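Local structure of putative ketosteroid isomerase (Parabacteroides distasonis ATCC 8503, 3KE7) at residues Q59-T62 / Y63-M67. The protein is a putative ketosteroid isomerase with a SnoaL-like domain of the NTF2 clan and probably binds a small molecule in its pocket. Sequence-based numbering, arbitrary orientation. Where two conformers were deposited one is given.
Sequences QLRT and YYKGM
Leu-60 and Tyr-64, one helical turn apart, lie side by side and point the same way. The leucine methyl CD1 rests against the ring at CE1 of Tyr-64, 3.6 Å away, while the carbonyl O of Leu-60 sits at the ring edge near its plane, 3.5 Å from CD1 of Tyr-64. With CG turned opposite the backbone N of Leu-60 (chi1 -171°), the branched end runs toward the tyrosine. The CE methyl of selenomethionine Met-67 lies over the centre of one face of the Tyr-64 ring, 3.5 Å above the plane. Three backbone bonds hold the turn: Tyr-63 N to Gln-59 O (3.0 Å), Tyr-64 N to Leu-60 O (2.9 Å) and Lys-65 N to Arg-61 O (2.9 Å), the last bent to 145° at the hydrogen. CG of Lys-65 also presses on Arg-61 O, at 3.2 Å. Farther out, Val-43, Tyr-45 and Ile-54 pack on Leu-60, Phe-35, Val-36 and the pocket residue Leu-69 on Tyr-64, and the Tyr-63 hydroxyl is hydrogen-bonded to Asp-47 and Ser-49. An alanine in place of Tyr-64 would remove the ring and probably leave Leu-60 CD1 and the Met-67 methyl without their shared partner, opening a gap near the bound bicine. The arrangement is an i to i+4 pair on the inward side of helix 57-65, packed beside the curved sheet of an NTF2-like fold, with the side chain of Tyr-64 about 4 Å from the bicine whose pocket Leu-69 lines.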
loop_
_atom_site.group_PDB
_atom_site.type_symbol
_atom_site.label_atom_id
_atom_site.label_comp_id
_atom_site.label_asym_id
_atom_site.label_seq_id
_atom_site.Cartn_x
_atom_site.Cartn_y
_atom_site.Cartn_z
ATOM N N GLN B 59 -16.338 -9.302 -1.280
ATOM C CA GLN B 59 -15.306 -10.315 -0.995
ATOM C C GLN B 59 -14.679 -10.068 0.360
ATOM O O GLN B 59 -14.426 -11.014 1.120
ATOM C CB GLN B 59 -14.193 -10.331 -2.023
ATOM C CG GLN B 59 -14.464 -11.155 -3.249
ATOM C CD GLN B 59 -13.272 -11.206 -4.186
ATOM O OE1 GLN B 59 -12.142 -10.849 -3.816
ATOM N NE2 GLN B 59 -13.514 -11.645 -5.417
ATOM N N LEU B 60 -14.395 -8.802 0.654
ATOM C CA LEU B 60 -13.817 -8.441 1.948
ATOM C C LEU B 60 -14.769 -8.872 3.083
ATOM O O LEU B 60 -14.347 -9.423 4.089
ATOM C CB LEU B 60 -13.520 -6.948 2.028
ATOM C CG LEU B 60 -12.725 -6.571 3.283
ATOM C CD1 LEU B 60 -11.269 -7.084 3.223
ATOM C CD2 LEU B 60 -12.780 -5.055 3.483
ATOM N N ARG B 61 -16.043 -8.549 2.940
ATOM C CA ARG B 61 -17.075 -8.895 3.911
ATOM C C ARG B 61 -17.120 -10.393 4.142
ATOM O O ARG B 61 -17.094 -10.833 5.283
ATOM C CB ARG B 61 -18.429 -8.354 3.466
ATOM C CG ARG B 61 -19.499 -8.655 4.477
ATOM C CD ARG B 61 -20.903 -8.361 3.929
ATOM N NE ARG B 61 -20.918 -7.137 3.150
ATOM C CZ ARG B 61 -20.936 -5.911 3.652
ATOM N NH1 ARG B 61 -20.957 -5.709 4.974
ATOM N NH2 ARG B 61 -20.936 -4.867 2.813
ATOM N N THR B 62 -17.164 -11.175 3.089
ATOM C CA THR B 62 -17.159 -12.632 3.199
ATOM C C THR B 62 -15.953 -13.153 3.961
ATOM O O THR B 62 -16.069 -14.028 4.821
ATOM C CB THR B 62 -17.223 -13.248 1.784
ATOM O OG1 THR B 62 -18.440 -12.797 1.181
ATOM C CG2 THR B 62 -17.193 -14.798 1.844
ATOM N N TYR B 63 -14.776 -12.598 3.677
ATOM C CA TYR B 63 -13.558 -12.987 4.370
ATOM C C TYR B 63 -13.638 -12.651 5.883
ATOM O O TYR B 63 -13.370 -13.490 6.758
ATOM C CB TYR B 63 -12.374 -12.264 3.728
ATOM C CG TYR B 63 -11.047 -12.586 4.327
ATOM C CD1 TYR B 63 -10.565 -13.874 4.317
ATOM C CD2 TYR B 63 -10.250 -11.589 4.883
ATOM C CE1 TYR B 63 -9.331 -14.171 4.862
ATOM C CE2 TYR B 63 -9.006 -11.864 5.377
ATOM C CZ TYR B 63 -8.566 -13.173 5.389
ATOM O OH TYR B 63 -7.327 -13.526 5.936
ATOM N N TYR B 64 -14.047 -11.424 6.180
ATOM C CA TYR B 64 -14.128 -10.971 7.556
ATOM C C TYR B 64 -15.196 -11.693 8.370
ATOM O O TYR B 64 -15.057 -11.867 9.588
ATOM C CB TYR B 64 -14.384 -9.434 7.605
ATOM C CG TYR B 64 -13.152 -8.618 7.741
ATOM C CD1 TYR B 64 -12.335 -8.366 6.685
ATOM C CD2 TYR B 64 -12.820 -8.090 8.962
ATOM C CE1 TYR B 64 -11.202 -7.591 6.813
ATOM C CE2 TYR B 64 -11.675 -7.327 9.132
ATOM C CZ TYR B 64 -10.875 -7.071 8.056
ATOM O OH TYR B 64 -9.725 -6.312 8.288
ATOM N N LYS B 65 -16.233 -12.188 7.707
ATOM C CA LYS B 65 -17.260 -12.953 8.398
ATOM C C LYS B 65 -16.683 -14.214 9.035
ATOM O O LYS B 65 -17.247 -14.711 9.999
ATOM C CB LYS B 65 -18.368 -13.358 7.436
ATOM C CG LYS B 65 -19.320 -12.227 7.100
ATOM C CD LYS B 65 -20.299 -12.562 5.925
ATOM C CE LYS B 65 -21.037 -13.842 6.113
ATOM N NZ LYS B 65 -22.123 -13.747 7.167
ATOM N N GLY B 66 -15.560 -14.701 8.529
ATOM C CA GLY B 66 -14.950 -15.922 9.048
ATOM C C GLY B 66 -13.867 -15.674 10.074
ATOM O O GLY B 66 -13.329 -16.621 10.620
HETATM N N MSE B 67 -13.519 -14.409 10.321
HETATM C CA MSE B 67 -12.447 -14.097 11.240
HETATM C C MSE B 67 -12.930 -13.710 12.605
HETATM O O MSE B 67 -13.941 -13.057 12.772
HETATM C CB MSE B 67 -11.574 -12.962 10.690
HETATM C CG MSE B 67 -10.644 -13.417 9.571
HETATM SE SE MSE B 67 -9.217 -12.218 9.178
HETATM C CE MSE B 67 -10.292 -10.848 8.516
#